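Local structure of mitogen-activated protein kinase kinase kinase 15 (Homo sapiens, 6V0M) at residues Glu22-Glu27 and Leu46-Gly51; Ile34-Thr39 and Ser61-Ala66; Asp4-Asp9 and Tyr29-Ile34. The protein is a serine/threonine kinase of the apoptosis signal-regulating family, whose sterile alpha motif domain, the part described here, probably drives assembly with related kinases. All blocks are in the same frame, centred on the assembly; numbering follows the deposited sequence.

Contact 1: residues Glu22-Glu27 and Leu46-Gly51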
loop_
_atom_site.group_PDB
_atom_site.type_symbol
_atom_site.label_atom_id
_atom_site.label_comp_id
_atom_site.label_asym_id
_atom_site.label_seq_id
_atom_site.Cartn_x
_atom_site.Cartn_y
_atom_site.Cartn_z
ATOM N N GLU A 22 -2.433 11.019 -1.805
ATOM C CA GLU A 22 -1.461 12.038 -2.264
ATOM C C GLU A 22 -0.083 11.859 -1.678
ATOM O O GLU A 22 0.924 11.915 -2.392
ATOM C CB GLU A 22 -1.963 13.453 -1.987
ATOM C CG GLU A 22 -3.083 13.860 -2.905
ATOM C CD GLU A 22 -3.720 15.195 -2.540
ATOM O OE1 GLU A 22 -3.145 15.900 -1.678
ATOM O OE2 GLU A 22 -4.772 15.539 -3.148
ATOM N N LYS A 23 -0.040 11.580 -0.367
ATOM C CA LYS A 23 1.190 11.325 0.326
ATOM C C LYS A 23 1.965 10.141 -0.253
ATOM O O LYS A 23 3.206 10.247 -0.521
ATOM C CB LYS A 23 0.914 11.105 1.828
ATOM C CG LYS A 23 0.773 12.396 2.572
ATOM C CD LYS A 23 0.215 12.187 3.985
ATOM C CE LYS A 23 1.168 11.476 4.925
ATOM N NZ LYS A 23 0.395 10.978 6.116
ATOM N N ILE A 24 1.264 9.014 -0.480
ATOM C CA ILE A 24 1.914 7.865 -1.054
ATOM C C ILE A 24 2.435 8.077 -2.479
ATOM O O ILE A 24 3.581 7.715 -2.844
ATOM C CB ILE A 24 0.962 6.652 -0.961
ATOM C CG1 ILE A 24 0.797 6.365 0.536
ATOM C CG2 ILE A 24 1.583 5.477 -1.648
ATOM C CD1 ILE A 24 -0.246 5.288 0.852
ATOM N N VAL A 25 1.594 8.724 -3.286
ATOM C CA VAL A 25 1.975 9.054 -4.667
ATOM C C VAL A 25 3.161 10.011 -4.690
ATOM O O VAL A 25 4.088 9.857 -5.490
ATOM C CB VAL A 25 0.739 9.614 -5.394
ATOM C CG1 VAL A 25 1.146 10.389 -6.673
ATOM C CG2 VAL A 25 -0.270 8.462 -5.631
ATOM N N GLU A 26 3.148 11.012 -3.818
ATOM C CA GLU A 26 4.277 12.003 -3.787
ATOM C C GLU A 26 5.611 11.373 -3.476
ATOM O O GLU A 26 6.611 11.867 -3.902
ATOM C CB GLU A 26 3.979 13.089 -2.787
ATOM C CG GLU A 26 2.892 14.016 -3.292
ATOM C CD GLU A 26 2.450 15.012 -2.241
ATOM O OE1 GLU A 26 2.921 14.907 -1.090
ATOM O OE2 GLU A 26 1.601 15.874 -2.565
ATOM N N GLU A 27 5.615 10.234 -2.759
ATOM C CA GLU A 27 6.837 9.477 -2.514
ATOM C C GLU A 27 7.261 8.583 -3.649
ATOM O O GLU A 27 8.361 8.030 -3.635
ATOM C CB GLU A 27 6.706 8.647 -1.227
ATOM C CG GLU A 27 6.566 9.403 0.064
ATOM C CD GLU A 27 7.701 10.392 0.315
ATOM O OE1 GLU A 27 8.887 10.116 0.035
ATOM O OE2 GLU A 27 7.378 11.521 0.741
ATOM N N LEU A 46 5.169 7.213 7.111
ATOM C CA LEU A 46 4.215 7.997 6.340
ATOM C C LEU A 46 3.121 8.583 7.197
ATOM O O LEU A 46 2.331 9.355 6.702
ATOM C CB LEU A 46 3.568 7.129 5.259
ATOM C CG LEU A 46 4.456 6.728 4.099
ATOM C CD1 LEU A 46 3.867 5.476 3.462
ATOM C CD2 LEU A 46 4.501 7.927 3.163
ATOM N N ARG A 47 3.098 8.207 8.477
ATOM C CA ARG A 47 2.052 8.600 9.426
ATOM C C ARG A 47 0.632 8.212 8.994
ATOM O O ARG A 47 -0.336 8.968 9.241
ATOM C CB ARG A 47 2.121 10.088 9.746
ATOM C CG ARG A 47 3.479 10.446 10.323
ATOM C CD ARG A 47 3.503 11.915 10.547
ATOM N NE ARG A 47 4.720 12.348 11.216
ATOM C CZ ARG A 47 5.722 13.006 10.635
ATOM N NH1 ARG A 47 5.697 13.282 9.333
ATOM N NH2 ARG A 47 6.769 13.388 11.359
ATOM N N LEU A 48 0.501 6.987 8.484
ATOM C CA LEU A 48 -0.798 6.413 8.214
ATOM C C LEU A 48 -1.538 6.192 9.499
ATOM O O LEU A 48 -0.964 5.778 10.513
ATOM C CB LEU A 48 -0.750 5.130 7.395
ATOM C CG LEU A 48 -0.094 4.938 6.036
ATOM C CD1 LEU A 48 -0.709 3.699 5.393
ATOM C CD2 LEU A 48 -0.250 6.148 5.188
ATOM N N ARG A 49 -2.834 6.524 9.488
ATOM C CA ARG A 49 -3.727 6.223 10.588
ATOM C C ARG A 49 -3.935 4.698 10.700
ATOM O O ARG A 49 -3.812 3.958 9.693
ATOM C CB ARG A 49 -5.071 6.905 10.350
ATOM C CG ARG A 49 -5.048 8.426 10.302
ATOM C CD ARG A 49 -6.470 8.937 10.094
ATOM N NE ARG A 49 -6.538 10.337 9.681
ATOM C CZ ARG A 49 -6.669 10.776 8.421
ATOM N NH1 ARG A 49 -6.709 9.945 7.378
ATOM N NH2 ARG A 49 -6.731 12.085 8.192
ATOM N N GLY A 50 -4.182 4.257 11.926
ATOM C CA GLY A 50 -4.208 2.829 12.300
ATOM C C GLY A 50 -5.109 1.959 11.440
ATOM O O GLY A 50 -4.737 0.842 11.060
ATOM N N GLY A 51 -6.331 2.431 11.186
ATOM C CA GLY A 51 -7.331 1.685 10.418
ATOM C C GLY A 51 -6.829 1.338 9.030
ATOM O O GLY A 51 -6.814 0.183 8.582
#
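Leu46, the residue just after helix 40-45, meets helix 18-26 with both its backbone and its side chain. Its carbonyl O accepts a 2.6 Å bond from Lys23 NZ, which lies nearly along the C=O axis at a C=O...N angle of 168°. The lysine chain gets there by a bend at chi3 (69°), which turns CE toward the same oxygen. Meanwhile the Leu46 side chain lies against helix 18-26 and Glu27: CD1 is 4.3 Å from Ile24 CG1, and CD2 is 4.0 Å from Glu27 CG, the side chains of Glu27 and Leu46 sliding past each other in opposite directions. Arg47 follows with positive phi (57°) in a Schellman motif, which ends the preceding helix and turns the chain; its CB stands 4.1 Å from Lys23 NZ. Leu48, shortly before helix 50-70, then brings CD2 to 4.4 Å from Ile24 CD1, adding a second leucine contact to Ile24, whose side chain also touches Leu11 of helix 4-13. The linker between the last two helices of this sterile alpha motif domain is thus held by an aliphatic patch and one lysine, whose positive charge would suit the carbonyl-rich end of helix 40-45.

Contact 2: residues Ile34-Thr39 and Ser61-Ala66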
loop_
_atom_site.group_PDB
_atom_site.type_symbol
_atom_site.label_atom_id
_atom_site.label_comp_id
_atom_site.label_asym_id
_atom_site.label_seq_id
_atom_site.Cartn_x
_atom_site.Cartn_y
_atom_site.Cartn_z
ATOM N N ILE A 34 4.476 -1.503 -2.913
ATOM C CA ILE A 34 3.578 -1.689 -1.784
ATOM C C ILE A 34 3.391 -3.200 -1.564
ATOM O O ILE A 34 3.552 -3.655 -0.477
ATOM C CB ILE A 34 2.233 -0.988 -1.953
ATOM C CG1 ILE A 34 2.396 0.581 -2.036
ATOM C CG2 ILE A 34 1.313 -1.258 -0.831
ATOM C CD1 ILE A 34 3.224 1.161 -0.954
ATOM N N LEU A 35 3.125 -3.914 -2.655
ATOM C CA LEU A 35 2.884 -5.388 -2.538
ATOM C C LEU A 35 4.107 -6.181 -2.092
ATOM O O LEU A 35 3.988 -7.181 -1.383
ATOM C CB LEU A 35 2.373 -5.901 -3.867
ATOM C CG LEU A 35 1.005 -5.383 -4.298
ATOM C CD1 LEU A 35 0.765 -5.876 -5.733
ATOM C CD2 LEU A 35 -0.125 -5.671 -3.334
ATOM N N ASN A 36 5.283 -5.794 -2.593
ATOM C CA ASN A 36 6.524 -6.593 -2.482
ATOM C C ASN A 36 7.634 -6.069 -1.524
ATOM O O ASN A 36 8.353 -6.832 -0.927
ATOM C CB ASN A 36 7.102 -6.801 -3.866
ATOM C CG ASN A 36 6.136 -7.557 -4.755
ATOM O OD1 ASN A 36 5.855 -8.709 -4.472
ATOM N ND2 ASN A 36 5.537 -6.897 -5.749
ATOM N N GLU A 37 7.781 -4.742 -1.404
ATOM C CA GLU A 37 8.978 -4.147 -0.799
ATOM C C GLU A 37 8.773 -3.447 0.514
ATOM O O GLU A 37 9.629 -3.496 1.358
ATOM C CB GLU A 37 9.580 -3.092 -1.762
ATOM C CG GLU A 37 9.759 -3.546 -3.197
ATOM C CD GLU A 37 10.918 -4.490 -3.328
ATOM O OE1 GLU A 37 12.020 -4.081 -2.932
ATOM O OE2 GLU A 37 10.772 -5.588 -3.875
ATOM N N ILE A 38 7.649 -2.742 0.677
ATOM C CA ILE A 38 7.488 -1.947 1.897
ATOM C C ILE A 38 7.383 -2.769 3.165
ATOM O O ILE A 38 7.020 -3.968 3.161
ATOM C CB ILE A 38 6.297 -0.992 1.859
ATOM C CG1 ILE A 38 5.000 -1.783 1.772
ATOM C CG2 ILE A 38 6.554 0.044 0.757
ATOM C CD1 ILE A 38 3.768 -1.083 2.144
ATOM N N THR A 39 7.793 -2.123 4.256
ATOM C CA THR A 39 7.675 -2.682 5.575
ATOM C C THR A 39 6.639 -1.900 6.295
ATOM O O THR A 39 6.274 -0.773 5.905
ATOM C CB THR A 39 8.984 -2.633 6.335
ATOM O OG1 THR A 39 9.325 -1.246 6.633
ATOM C CG2 THR A 39 10.080 -3.347 5.544
ATOM N N SER A 61 0.151 -8.482 3.351
ATOM C CA SER A 61 0.596 -9.703 3.980
ATOM C C SER A 61 -0.053 -10.956 3.358
ATOM O O SER A 61 0.640 -11.964 3.158
ATOM C CB SER A 61 0.337 -9.699 5.487
ATOM O OG SER A 61 0.975 -8.587 6.055
ATOM N N GLN A 62 -1.348 -10.880 3.074
ATOM C CA GLN A 62 -2.051 -11.994 2.397
ATOM C C GLN A 62 -1.516 -12.264 0.996
ATOM O O GLN A 62 -1.374 -13.447 0.579
ATOM C CB GLN A 62 -3.539 -11.697 2.276
ATOM C CG GLN A 62 -4.264 -11.632 3.601
ATOM C CD GLN A 62 -5.728 -11.300 3.393
ATOM O OE1 GLN A 62 -6.430 -11.987 2.626
ATOM N NE2 GLN A 62 -6.200 -10.259 4.075
ATOM N N TYR A 63 -1.195 -11.184 0.258
ATOM C CA TYR A 63 -0.594 -11.302 -1.055
ATOM C C TYR A 63 0.754 -12.003 -0.930
ATOM O O TYR A 63 1.005 -12.974 -1.670
ATOM C CB TYR A 63 -0.417 -9.939 -1.773
ATOM C CG TYR A 63 0.344 -10.064 -3.030
ATOM C CD1 TYR A 63 -0.227 -10.705 -4.182
ATOM C CD2 TYR A 63 1.669 -9.697 -3.079
ATOM C CE1 TYR A 63 0.519 -10.867 -5.309
ATOM C CE2 TYR A 63 2.408 -9.789 -4.235
ATOM C CZ TYR A 63 1.830 -10.401 -5.344
ATOM O OH TYR A 63 2.518 -10.555 -6.535
ATOM N N ARG A 64 1.566 -11.565 0.027
ATOM C CA ARG A 64 2.916 -12.123 0.184
ATOM C C ARG A 64 2.899 -13.582 0.646
ATOM O O ARG A 64 3.704 -14.440 0.185
ATOM C CB ARG A 64 3.786 -11.290 1.121
ATOM C CG ARG A 64 3.989 -9.840 0.607
ATOM C CD ARG A 64 4.872 -9.089 1.541
ATOM N NE ARG A 64 5.037 -7.699 1.056
ATOM C CZ ARG A 64 5.713 -6.741 1.678
ATOM N NH1 ARG A 64 6.280 -6.926 2.849
ATOM N NH2 ARG A 64 5.762 -5.514 1.124
ATOM N N ARG A 65 1.960 -13.882 1.541
ATOM C CA ARG A 65 1.780 -15.290 2.003
ATOM C C ARG A 65 1.354 -16.207 0.881
ATOM O O ARG A 65 1.837 -17.345 0.781
ATOM C CB ARG A 65 0.837 -15.377 3.181
ATOM C CG ARG A 65 1.498 -14.897 4.490
ATOM C CD ARG A 65 0.721 -15.247 5.768
ATOM N NE ARG A 65 0.031 -14.041 6.229
ATOM C CZ ARG A 65 -1.248 -13.738 6.000
ATOM N NH1 ARG A 65 -2.075 -14.625 5.414
ATOM N NH2 ARG A 65 -1.725 -12.576 6.446
ATOM N N ALA A 66 0.428 -15.740 0.046
ATOM C CA ALA A 66 -0.049 -16.509 -1.085
ATOM C C ALA A 66 1.060 -16.764 -2.091
ATOM O O ALA A 66 1.174 -17.911 -2.602
ATOM C CB ALA A 66 -1.210 -15.808 -1.763
#
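Arg64, on the long C-terminal helix of the sterile alpha motif fold, bonds to backbone carbonyls of Leu35, in helix 31-37, and of Ile38, in the loop that follows. The chain is extended from CG to NE, and the guanidinium lies in the tight part of the contact. NE donates to Leu35 O at 2.7 Å in an almost straight bond (173°), although it sits above the carbonyl plane. End-on, NH1 and NH2 both grip Ile38 O, at 3.1 Å and 2.8 Å; NH2 lies in the carbonyl plane on a lone pair, while NH1 is nearly in line with C=O. These three bonds, all in the guanidinium plane, hold the group's rotation. Asn36 O lies over one guanidinium face, offset toward the rim. Near the C-terminal part of helix 31-37, the helix dipole would favour a positive charge. Beside these short polar bonds, Tyr63 makes only looser van der Waals contacts. Its chi1 of 173° sets CG anti to the backbone N; CE2 of the ring lies 3.9 Å from Leu35 CB. At the ring edge is the amide of Asn36, its plane 73° from that of the ring and its ND2 bonded to Ser32 O; Asn36 OD1 lies in the ring plane, 3.6 Å from Tyr63 CE2.

Contact 3: residues Asp4-Asp9 and Tyr29-Ile34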
loop_
_atom_site.group_PDB
_atom_site.type_symbol
_atom_site.label_atom_id
_atom_site.label_comp_id
_atom_site.label_asym_id
_atom_site.label_seq_id
_atom_site.Cartn_x
_atom_site.Cartn_y
_atom_site.Cartn_z
ATOM N N ASP A 4 0.205 5.310 -11.859
ATOM C CA ASP A 4 -0.434 5.601 -10.607
ATOM C C ASP A 4 -1.919 5.255 -10.580
ATOM O O ASP A 4 -2.459 5.112 -9.490
ATOM C CB ASP A 4 -0.218 7.026 -10.214
ATOM C CG ASP A 4 1.174 7.239 -9.630
ATOM O OD1 ASP A 4 1.796 6.250 -9.160
ATOM O OD2 ASP A 4 1.658 8.383 -9.662
ATOM N N LYS A 5 -2.572 5.136 -11.737
ATOM C CA LYS A 5 -3.997 4.779 -11.735
ATOM C C LYS A 5 -4.174 3.426 -11.012
ATOM O O LYS A 5 -5.065 3.292 -10.180
ATOM C CB LYS A 5 -4.617 4.744 -13.116
ATOM C CG LYS A 5 -6.119 4.468 -13.065
ATOM C CD LYS A 5 -6.681 4.284 -14.449
ATOM C CE LYS A 5 -7.880 3.343 -14.426
ATOM N NZ LYS A 5 -8.973 3.850 -13.572
ATOM N N GLU A 6 -3.334 2.444 -11.328
ATOM C CA GLU A 6 -3.424 1.105 -10.684
ATOM C C GLU A 6 -3.203 1.177 -9.173
ATOM O O GLU A 6 -3.919 0.548 -8.391
ATOM C CB GLU A 6 -2.495 0.069 -11.331
ATOM C CG GLU A 6 -0.997 0.337 -11.326
ATOM C CD GLU A 6 -0.120 -0.924 -11.561
ATOM O OE1 GLU A 6 -0.608 -1.985 -12.066
ATOM O OE2 GLU A 6 1.095 -0.845 -11.264
ATOM N N LEU A 7 -2.224 1.988 -8.767
ATOM C CA LEU A 7 -1.915 2.231 -7.367
ATOM C C LEU A 7 -3.078 2.903 -6.684
ATOM O O LEU A 7 -3.489 2.489 -5.626
ATOM C CB LEU A 7 -0.641 3.084 -7.248
ATOM C CG LEU A 7 -0.282 3.597 -5.830
ATOM C CD1 LEU A 7 0.015 2.432 -4.935
ATOM C CD2 LEU A 7 0.828 4.634 -5.837
ATOM N N ILE A 8 -3.556 4.009 -7.252
ATOM C CA ILE A 8 -4.640 4.794 -6.658
ATOM C C ILE A 8 -5.914 3.945 -6.466
ATOM O O ILE A 8 -6.550 3.982 -5.385
ATOM C CB ILE A 8 -4.887 6.022 -7.476
ATOM C CG1 ILE A 8 -3.699 6.998 -7.305
ATOM C CG2 ILE A 8 -6.209 6.700 -7.096
ATOM C CD1 ILE A 8 -3.734 8.218 -8.241
ATOM N N ASP A 9 -6.269 3.160 -7.495
ATOM C CA ASP A 9 -7.452 2.315 -7.422
ATOM C C ASP A 9 -7.361 1.275 -6.294
ATOM O O ASP A 9 -8.320 1.064 -5.569
ATOM C CB ASP A 9 -7.725 1.629 -8.758
ATOM C CG ASP A 9 -8.209 2.587 -9.829
ATOM O OD1 ASP A 9 -8.645 3.745 -9.519
ATOM O OD2 ASP A 9 -8.143 2.156 -11.005
ATOM N N TYR A 29 5.980 5.811 -4.629
ATOM C CA TYR A 29 5.649 4.348 -4.470
ATOM C C TYR A 29 4.847 3.861 -5.681
ATOM O O TYR A 29 3.968 4.516 -6.162
ATOM C CB TYR A 29 4.885 4.049 -3.202
ATOM C CG TYR A 29 5.649 4.136 -1.905
ATOM C CD1 TYR A 29 6.532 3.144 -1.523
ATOM C CD2 TYR A 29 5.476 5.181 -1.032
ATOM C CE1 TYR A 29 7.172 3.163 -0.323
ATOM C CE2 TYR A 29 6.195 5.259 0.148
ATOM C CZ TYR A 29 7.046 4.231 0.499
ATOM O OH TYR A 29 7.743 4.288 1.652
ATOM N N THR A 30 5.173 2.659 -6.139
ATOM C CA THR A 30 4.373 1.945 -7.154
ATOM C C THR A 30 3.611 0.887 -6.382
ATOM O O THR A 30 3.945 0.535 -5.222
ATOM C CB THR A 30 5.266 1.286 -8.199
ATOM O OG1 THR A 30 6.084 0.294 -7.567
ATOM C CG2 THR A 30 6.198 2.234 -8.903
ATOM N N LEU A 31 2.612 0.327 -7.063
ATOM C CA LEU A 31 1.857 -0.770 -6.498
ATOM C C LEU A 31 2.821 -1.916 -6.235
ATOM O O LEU A 31 2.759 -2.566 -5.182
ATOM C CB LEU A 31 0.718 -1.173 -7.432
ATOM C CG LEU A 31 -0.250 -2.259 -6.949
ATOM C CD1 LEU A 31 -0.762 -1.999 -5.585
ATOM C CD2 LEU A 31 -1.405 -2.330 -7.951
ATOM N N SER A 32 3.753 -2.157 -7.160
ATOM C CA SER A 32 4.770 -3.198 -6.922
ATOM C C SER A 32 5.528 -3.026 -5.608
ATOM O O SER A 32 5.777 -3.993 -4.829
ATOM C CB SER A 32 5.754 -3.263 -8.083
ATOM O OG SER A 32 6.611 -4.320 -7.863
ATOM N N ASP A 33 5.946 -1.784 -5.337
ATOM C CA ASP A 33 6.647 -1.475 -4.099
ATOM C C ASP A 33 5.784 -1.859 -2.882
ATOM O O ASP A 33 6.346 -2.356 -1.864
ATOM C CB ASP A 33 7.067 0.027 -3.972
ATOM C CG ASP A 33 7.998 0.519 -5.033
ATOM O OD1 ASP A 33 8.890 -0.227 -5.507
ATOM O OD2 ASP A 33 7.927 1.755 -5.350
ATOM N N ILE A 34 4.476 -1.503 -2.913
ATOM C CA ILE A 34 3.578 -1.689 -1.784
ATOM C C ILE A 34 3.391 -3.200 -1.564
ATOM O O ILE A 34 3.552 -3.655 -0.477
ATOM C CB ILE A 34 2.233 -0.988 -1.953
ATOM C CG1 ILE A 34 2.396 0.581 -2.036
ATOM C CG2 ILE A 34 1.313 -1.258 -0.831
ATOM C CD1 ILE A 34 3.224 1.161 -0.954
HETATM O O HOH W 1 3.907 6.741 -7.537
HETATM O O HOH W 2 1.895 1.360 -9.701
#
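A capping box starts helix 31-37 of the sterile alpha motif bundle, and Leu7 of helix 4-13 packs against the turn it forms. In the box, Asp33 N donates to Thr30 OG1 at 3.1 Å and Thr30 N donates back to Asp33 OD2, which it meets from above the carboxylate plane. Leu7 is buried, with CG anti to the backbone N (chi1 172°), and its two methyls divide the work. CD1 lies against the backbone of Leu31, 4.0 Å from its N, and also reaches Ile34 CG1 at 4.2 Å; CD2 sits only 3.2 Å from Tyr29 O, a close approach of a methyl to a carbonyl. The same CD2 also touches Val25, so Leu7 contacts both helix 18-26 and the start of helix 31-37. Leu31 answers from the second segment, its CD2 resting 3.8 Å from Glu6 O, and its side chain continues onto Trp10. No direct hydrogen bond joins the two segments; polar links pass through two waters instead. One donates to both Asp4 OD1 and Tyr29 O, while OD2 of the same carboxylate is bonded to Gly1 N. The other donates to Glu6 OE2 at 2.8 Å and accepts from Leu31 N at 2.9 Å.

Overall arrangement
The three contacts join helices 4-13, 18-26, 31-37 and 50-70 and the loops between them. Contacts 1 and 2 lie on opposite sides of the chain's centre, their centres about 17 Å apart; contact 1 uses the linker leading into helix 50-70, contact 2 a turn toward its far end. Contact 3 lies about 12 Å from contact 1 and 13 Å from contact 2, centre to centre, and touches each. Tyr29 meets both neighbours: its ring packs on Leu46 CD1 through CE2 (4.1 Å) and on Ile38 CG2 through CE1 (3.4 Å). Val25 of segment 22-27 packs on Leu7, and Ile34 belongs to contacts 2 and 3. Helix 31-37 thus has its capped start in contact 3 and its later residues in contact 2.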